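N-acetylglucosamine 2-epimerase (Xylella fastidiosa, PDB 3GT5) is probably a sugar isomerase of the N-acylglucosamine 2-epimerase family. Local coordinates at residues E145-W149 with Q163-T167; E152-Y156 with D222-E226; M137-W141 with R193-R197. One frame throughout, in Å; residues are numbered along the deposited sequence.

Contact 1 of 3, residues E145-W149 with Q163-T167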
# COMPACT_ATOMS: atom_id res chain seq x y z
N GLU A 145 16.69 7.71 -9.85
CA GLU A 145 18.11 7.94 -9.53
C GLU A 145 18.52 9.38 -9.84
O GLU A 145 19.34 9.97 -9.15
CB GLU A 145 19.02 7.01 -10.36
CG GLU A 145 19.05 5.53 -9.89
CD GLU A 145 19.42 5.27 -8.43
OE1 GLU A 145 20.60 5.06 -8.08
OE2 GLU A 145 18.49 5.19 -7.62
N ARG A 146 17.99 9.91 -10.93
CA ARG A 146 18.34 11.26 -11.39
C ARG A 146 17.85 12.32 -10.42
O ARG A 146 18.58 13.26 -10.17
CB ARG A 146 17.72 11.49 -12.78
CG ARG A 146 18.03 12.79 -13.55
CD ARG A 146 17.54 12.63 -15.03
NE ARG A 146 18.21 11.46 -15.65
CZ ARG A 146 17.66 10.30 -16.07
NH1 ARG A 146 16.32 10.04 -16.07
NH2 ARG A 146 18.50 9.37 -16.54
N HIS A 147 16.64 12.17 -9.89
CA HIS A 147 16.03 13.25 -9.11
C HIS A 147 15.77 12.97 -7.63
O HIS A 147 15.90 13.88 -6.80
CB HIS A 147 14.70 13.67 -9.73
CG HIS A 147 14.81 14.15 -11.14
ND1 HIS A 147 15.49 15.30 -11.49
CD2 HIS A 147 14.26 13.67 -12.28
CE1 HIS A 147 15.36 15.50 -12.79
NE2 HIS A 147 14.62 14.52 -13.30
N PHE A 148 15.33 11.75 -7.31
CA PHE A 148 14.83 11.48 -5.98
C PHE A 148 15.81 10.82 -5.01
O PHE A 148 15.74 11.00 -3.82
CB PHE A 148 13.58 10.59 -6.09
CG PHE A 148 12.40 11.28 -6.64
CD1 PHE A 148 11.44 11.84 -5.79
CD2 PHE A 148 12.21 11.39 -8.00
CE1 PHE A 148 10.35 12.48 -6.27
CE2 PHE A 148 11.09 12.06 -8.52
CZ PHE A 148 10.16 12.60 -7.65
N TRP A 149 16.69 9.97 -5.51
CA TRP A 149 17.57 9.19 -4.66
C TRP A 149 18.60 10.07 -3.96
O TRP A 149 19.23 10.94 -4.59
CB TRP A 149 18.26 8.14 -5.49
CG TRP A 149 19.17 7.26 -4.73
CD1 TRP A 149 20.48 7.05 -5.01
CD2 TRP A 149 18.85 6.37 -3.63
NE1 TRP A 149 21.02 6.14 -4.14
CE2 TRP A 149 20.03 5.71 -3.28
CE3 TRP A 149 17.68 6.10 -2.89
CZ2 TRP A 149 20.10 4.76 -2.24
CZ3 TRP A 149 17.75 5.16 -1.86
CH2 TRP A 149 18.94 4.49 -1.56
N GLN A 163 9.45 21.39 -12.28
CA GLN A 163 10.86 21.58 -12.66
C GLN A 163 11.89 20.90 -11.71
O GLN A 163 13.09 21.19 -11.76
CB GLN A 163 11.15 23.07 -12.73
CG GLN A 163 10.62 23.74 -13.96
CD GLN A 163 11.25 25.12 -14.16
OE1 GLN A 163 11.16 25.98 -13.28
NE2 GLN A 163 11.90 25.32 -15.32
N TRP A 164 11.41 19.97 -10.86
CA TRP A 164 12.24 19.15 -10.00
C TRP A 164 12.87 19.89 -8.83
O TRP A 164 13.93 19.51 -8.35
CB TRP A 164 13.29 18.35 -10.79
CG TRP A 164 12.70 17.59 -11.92
CD1 TRP A 164 12.88 17.82 -13.24
CD2 TRP A 164 11.83 16.45 -11.82
NE1 TRP A 164 12.17 16.90 -13.98
CE2 TRP A 164 11.53 16.04 -13.13
CE3 TRP A 164 11.31 15.72 -10.75
CZ2 TRP A 164 10.71 14.94 -13.41
CZ3 TRP A 164 10.51 14.63 -11.03
CH2 TRP A 164 10.21 14.26 -12.34
N ASN A 165 12.19 20.92 -8.35
CA ASN A 165 12.63 21.64 -7.16
C ASN A 165 12.01 20.97 -5.98
O ASN A 165 10.78 20.99 -5.85
CB ASN A 165 12.20 23.09 -7.19
CG ASN A 165 12.90 23.88 -8.28
OD1 ASN A 165 14.13 23.99 -8.30
ND2 ASN A 165 12.12 24.42 -9.17
N PHE A 166 12.83 20.40 -5.13
CA PHE A 166 12.35 19.61 -3.99
C PHE A 166 12.01 20.46 -2.80
O PHE A 166 12.60 21.52 -2.59
CB PHE A 166 13.32 18.51 -3.61
CG PHE A 166 13.23 17.33 -4.52
CD1 PHE A 166 13.90 17.32 -5.72
CD2 PHE A 166 12.42 16.25 -4.20
CE1 PHE A 166 13.77 16.24 -6.58
CE2 PHE A 166 12.28 15.19 -5.07
CZ PHE A 166 12.97 15.19 -6.26
N THR A 167 11.01 20.01 -2.04
CA THR A 167 10.81 20.52 -0.67
C THR A 167 11.78 19.88 0.32
O THR A 167 12.47 18.90 0.03
CB THR A 167 9.36 20.31 -0.19
OG1 THR A 167 9.18 18.92 0.14
CG2 THR A 167 8.34 20.73 -1.28
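His147, on the last turn of helix 133-147, points its CA-to-CB bond at the loop 163-167 and lays its imidazole flat on the five-membered ring of Trp164. This is a face-to-face stack, with centroids 3.6 Å apart, planes only 10° from parallel and His147 CE1 3.4 Å from Trp164 CD1. The two ring nitrogens, His147 NE2 and Trp164 NE1, are 3.5 Å apart at a poor angle, so ring overlap rather than a polar bond holds the pair. The backbone of His147 is also in touch, its O lying 3.2 Å from Phe166 CE1. One residue on, the buried ring of Phe148 touches both aromatics of the loop. Phe166 turns its edge to the face of Phe148 in a T-shaped pair, with perpendicular planes, centroids 5.0 Å apart and Phe148 CD1 3.5 Å from Phe166 CE2. Trp164 meets Phe148 rim to rim, with Phe148 CE2 3.6 Å from Trp164 CZ3. Trp164 and Phe166 both point toward the helix, and the four rings form one aromatic cluster. It fastens the loop between strands 155-160 and 170-171 against the end of helix 133-147. Phe148 also packs on Cys112 and Leu115 of helix 112-127 and shares backbone hydrogen bonds with Lys157 of strand 155-160, while Lys157 makes a cation-pi contact with Phe166.

Contact 2 of 3, residues E152-Y156 with D222-E226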
# COMPACT_ATOMS: atom_id res chain seq x y z
N GLU A 152 23.55 9.53 0.22
CA GLU A 152 24.17 9.83 1.50
C GLU A 152 23.30 9.28 2.66
O GLU A 152 23.82 8.84 3.70
CB GLU A 152 24.36 11.37 1.59
CG GLU A 152 24.43 11.97 2.96
CD GLU A 152 24.91 13.42 2.96
OE1 GLU A 152 24.40 14.26 2.18
OE2 GLU A 152 25.79 13.74 3.78
N TYR A 153 21.98 9.32 2.46
CA TYR A 153 21.02 8.84 3.45
C TYR A 153 20.47 7.43 3.16
O TYR A 153 19.94 6.79 4.05
CB TYR A 153 19.91 9.81 3.61
CG TYR A 153 20.34 11.10 4.25
CD1 TYR A 153 20.55 11.19 5.63
CD2 TYR A 153 20.61 12.21 3.49
CE1 TYR A 153 20.96 12.43 6.22
CE2 TYR A 153 21.05 13.41 4.08
CZ TYR A 153 21.19 13.51 5.41
OH TYR A 153 21.57 14.74 5.95
N GLY A 154 20.64 6.94 1.95
CA GLY A 154 20.07 5.65 1.55
C GLY A 154 18.54 5.64 1.45
O GLY A 154 17.90 4.59 1.64
N LEU A 155 17.99 6.82 1.19
CA LEU A 155 16.54 7.06 1.07
C LEU A 155 16.15 8.05 -0.02
O LEU A 155 16.94 8.94 -0.38
CB LEU A 155 16.02 7.57 2.43
CG LEU A 155 16.16 6.62 3.60
CD1 LEU A 155 16.01 7.36 4.94
CD2 LEU A 155 15.14 5.49 3.45
N TYR A 156 14.90 7.97 -0.52
CA TYR A 156 14.38 8.86 -1.52
C TYR A 156 13.79 10.10 -0.85
O TYR A 156 13.13 10.00 0.22
CB TYR A 156 13.29 8.18 -2.38
CG TYR A 156 13.84 7.05 -3.23
CD1 TYR A 156 14.43 7.30 -4.47
CD2 TYR A 156 13.79 5.74 -2.79
CE1 TYR A 156 14.96 6.25 -5.23
CE2 TYR A 156 14.29 4.71 -3.56
CZ TYR A 156 14.85 4.97 -4.76
OH TYR A 156 15.34 3.90 -5.47
N ASP A 222 12.84 15.88 8.91
CA ASP A 222 13.42 17.04 8.28
C ASP A 222 14.41 16.62 7.20
O ASP A 222 14.61 15.42 6.98
CB ASP A 222 14.04 17.99 9.34
CG ASP A 222 15.27 17.42 10.08
OD1 ASP A 222 15.96 16.47 9.64
OD2 ASP A 222 15.58 17.98 11.16
N MET A 223 15.09 17.59 6.59
CA MET A 223 16.02 17.31 5.49
C MET A 223 17.26 16.47 5.90
O MET A 223 17.94 15.87 5.04
CB MET A 223 16.46 18.65 4.86
CG MET A 223 17.49 19.46 5.67
SD MET A 223 17.89 21.01 4.77
CE MET A 223 18.70 20.34 3.33
N ARG A 224 17.57 16.42 7.18
CA ARG A 224 18.67 15.60 7.69
C ARG A 224 18.17 14.26 8.27
O ARG A 224 18.88 13.54 8.97
CB ARG A 224 19.49 16.41 8.73
CG ARG A 224 20.40 17.41 8.07
CD ARG A 224 21.06 18.27 9.09
NE ARG A 224 20.16 19.25 9.69
CZ ARG A 224 19.94 20.49 9.24
NH1 ARG A 224 19.13 21.30 9.90
NH2 ARG A 224 20.48 20.91 8.10
N TRP A 225 16.93 13.91 7.94
CA TRP A 225 16.28 12.73 8.43
C TRP A 225 16.25 12.62 9.96
O TRP A 225 16.22 11.53 10.52
CB TRP A 225 16.82 11.47 7.76
CG TRP A 225 16.39 11.34 6.34
CD1 TRP A 225 17.06 11.78 5.23
CD2 TRP A 225 15.17 10.78 5.88
NE1 TRP A 225 16.33 11.48 4.09
CE2 TRP A 225 15.18 10.84 4.47
CE3 TRP A 225 14.08 10.18 6.52
CZ2 TRP A 225 14.11 10.35 3.70
CZ3 TRP A 225 13.04 9.71 5.77
CH2 TRP A 225 13.06 9.80 4.37
N GLU A 226 16.18 13.76 10.63
CA GLU A 226 15.83 13.81 12.06
C GLU A 226 14.30 13.93 12.18
O GLU A 226 13.64 14.48 11.32
CB GLU A 226 16.49 15.01 12.74
CG GLU A 226 18.00 14.89 12.79
CD GLU A 226 18.48 13.63 13.47
OE1 GLU A 226 17.97 13.30 14.56
OE2 GLU A 226 19.37 12.94 12.92
O HOH W 1 20.75 17.04 4.51
O HOH W 2 16.51 11.49 1.16
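Trp225 fills the middle of this contact, its indole taking Leu155 on one face and Tyr153 obliquely near CD1. Leu155 sits over its six-membered ring: CD1 is 3.5 Å from the centroid and 6° off the normal, a nearly ideal CH-pi contact, and Leu155 CB lies 3.6 Å from Trp225 CZ2. The indole nitrogen is satisfied through water 2, which accepts from Trp225 NE1 (2.9 Å) and donates to Leu155 O (3.0 Å). Tyr153 meets the five-membered ring obliquely, its CG 3.5 Å from Trp225 CD1, and its phenol runs out over the turn, where OH comes within 3.6 Å of Arg224 CG. Water 1 joins Tyr153 OH (2.8 Å) to Met223 O (3.1 Å). The tryptophan is presented by a type I beta turn, closed by Trp225 N to Asp222 O (2.9 Å). Asp222 OD1 braces it, accepting from Arg224 N in an Asx turn and from Glu226 N, each at 2.9 Å. The loop after strand 220-221 is thereby laid against the start of strand 155-160, in the antiparallel sheet. Leu155 also packs on Arg204, Ile205 and Arg208 of helix 192-211, and both Leu155 and Trp225 touch Asn175 of helix 172-189.

Contact 3 of 3, residues M137-W141 with R193-R197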
# COMPACT_ATOMS: atom_id res chain seq x y z
N MET A 137 10.17 0.03 -16.42
CA MET A 137 10.77 -0.12 -15.08
C MET A 137 12.15 0.52 -15.05
O MET A 137 12.51 1.27 -14.13
CB MET A 137 10.83 -1.60 -14.62
CG MET A 137 9.47 -2.33 -14.50
SD MET A 137 9.47 -4.13 -14.54
CE MET A 137 10.44 -4.44 -13.11
N ASP A 138 12.96 0.22 -16.07
CA ASP A 138 14.29 0.81 -16.14
C ASP A 138 14.21 2.35 -16.27
O ASP A 138 14.95 3.06 -15.61
CB ASP A 138 15.14 0.16 -17.25
CG ASP A 138 16.52 0.79 -17.34
OD1 ASP A 138 17.25 0.87 -16.30
OD2 ASP A 138 16.82 1.29 -18.44
N GLU A 139 13.26 2.86 -17.05
CA GLU A 139 13.05 4.31 -17.23
C GLU A 139 12.68 4.94 -15.90
O GLU A 139 13.17 6.03 -15.58
CB GLU A 139 11.94 4.53 -18.26
CG GLU A 139 11.27 5.90 -18.47
CD GLU A 139 9.89 5.69 -19.10
OE1 GLU A 139 8.88 5.57 -18.34
OE2 GLU A 139 9.84 5.51 -20.35
N THR A 140 11.83 4.24 -15.12
CA THR A 140 11.39 4.76 -13.81
C THR A 140 12.56 4.73 -12.81
O THR A 140 12.77 5.69 -12.08
CB THR A 140 10.20 3.95 -13.29
OG1 THR A 140 9.17 3.94 -14.29
CG2 THR A 140 9.64 4.55 -11.96
N TRP A 141 13.34 3.65 -12.82
CA TRP A 141 14.56 3.58 -11.99
C TRP A 141 15.48 4.79 -12.32
O TRP A 141 16.00 5.48 -11.42
CB TRP A 141 15.30 2.25 -12.24
CG TRP A 141 16.64 2.16 -11.57
CD1 TRP A 141 17.83 2.61 -12.09
CD2 TRP A 141 16.94 1.64 -10.28
NE1 TRP A 141 18.83 2.38 -11.20
CE2 TRP A 141 18.32 1.78 -10.09
CE3 TRP A 141 16.18 1.02 -9.27
CZ2 TRP A 141 18.97 1.37 -8.93
CZ3 TRP A 141 16.83 0.60 -8.13
CH2 TRP A 141 18.21 0.77 -7.97
N ARG A 193 19.51 -5.50 -8.54
CA ARG A 193 19.56 -4.10 -8.05
C ARG A 193 18.27 -3.71 -7.34
O ARG A 193 18.28 -2.93 -6.38
CB ARG A 193 19.88 -3.09 -9.14
CG ARG A 193 18.75 -2.78 -10.15
CD ARG A 193 19.27 -1.94 -11.30
NE ARG A 193 18.17 -1.65 -12.23
CZ ARG A 193 18.23 -0.82 -13.26
NH1 ARG A 193 19.35 -0.18 -13.53
NH2 ARG A 193 17.15 -0.64 -14.03
N TYR A 194 17.15 -4.21 -7.84
CA TYR A 194 15.87 -3.91 -7.21
C TYR A 194 15.72 -4.50 -5.84
O TYR A 194 15.24 -3.80 -4.94
CB TYR A 194 14.71 -4.36 -8.11
CG TYR A 194 14.69 -3.74 -9.45
CD1 TYR A 194 14.90 -2.38 -9.64
CD2 TYR A 194 14.44 -4.52 -10.58
CE1 TYR A 194 14.85 -1.80 -10.87
CE2 TYR A 194 14.36 -3.95 -11.82
CZ TYR A 194 14.58 -2.58 -11.98
OH TYR A 194 14.48 -1.97 -13.23
N LEU A 195 16.11 -5.77 -5.67
CA LEU A 195 16.06 -6.43 -4.36
C LEU A 195 16.99 -5.75 -3.35
O LEU A 195 16.63 -5.55 -2.17
CB LEU A 195 16.43 -7.90 -4.51
CG LEU A 195 16.45 -8.73 -3.25
CD1 LEU A 195 15.05 -8.69 -2.51
CD2 LEU A 195 16.96 -10.22 -3.57
N GLU A 196 18.17 -5.36 -3.84
CA GLU A 196 19.15 -4.74 -2.98
C GLU A 196 18.72 -3.32 -2.55
O GLU A 196 18.93 -2.92 -1.39
CB GLU A 196 20.52 -4.73 -3.63
CG GLU A 196 21.05 -6.19 -3.83
CD GLU A 196 21.59 -6.93 -2.61
OE1 GLU A 196 21.69 -6.38 -1.49
OE2 GLU A 196 21.92 -8.15 -2.80
N ARG A 197 18.07 -2.62 -3.44
CA ARG A 197 17.54 -1.28 -3.08
C ARG A 197 16.43 -1.44 -2.07
O ARG A 197 16.30 -0.64 -1.12
CB ARG A 197 17.10 -0.54 -4.31
CG ARG A 197 16.53 0.83 -4.08
CD ARG A 197 17.49 1.76 -3.37
NE ARG A 197 18.78 1.89 -4.04
CZ ARG A 197 19.08 2.77 -4.99
NH1 ARG A 197 18.19 3.61 -5.50
NH2 ARG A 197 20.34 2.79 -5.46
O HOH W 3 19.73 1.47 -15.78
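A mixed polar and aromatic contact joins helices 133-147 and 192-211, whose short segments here run 43° apart with axes 13.2 Å from each other. Large side chains must bridge such a gap, and Trp141 does most of it. The guanidinium of Arg193 lies flat on the indole, a cation-pi stack with Arg193 CZ 3.7 Å from the centroid of the Trp141 five-membered ring. That orientation sends Arg193 NH2 on to Asp138 OD1 in a 2.7 Å salt bridge, while water 3 links Asp138 OD1 (2.6 Å) to Arg193 NH1 (2.8 Å). The family forms an (alpha/alpha)6 barrel, and these helices are probably successive members of its outer layer, with helix 172-189 between them in sequence. From that helix Met182 packs on Trp141 and Ser189 on Tyr194. Tyr194 turns its edge toward the Trp141 face in an offset edge-to-face pair, CE1 to Trp141 CE3 being 3.5 Å, and its OH accepts from Arg193 NH2 at 3.1 Å. Arg197 CZ approaches Trp141 CH2 to 3.7 Å, its charge being paired with Glu145.

In the fold
The segments follow one another as 137-141, 145-149, 152-156, 163-167, 193-197 and 222-226, so contact 1 is nested within the loop closed by contact 3, and contact 2 crosses both. Contacts 1 and 3 share helix 133-147, their centres about 16 Å apart. The centre of contact 2 lies about 13 Å from that of contact 1 and about 19 Å from that of contact 3. All three meet at Arg197, which forms a salt bridge with Glu145 and a probable hydrogen bond with Tyr156 OH; Trp149 packs on Arg197, Gly154 and Tyr156. Contact 3 thus ties helix to helix, while contact 1 secures the loop after strand 155-160, and contact 2 that after strand 220-221, at one end of the probable helical barrel.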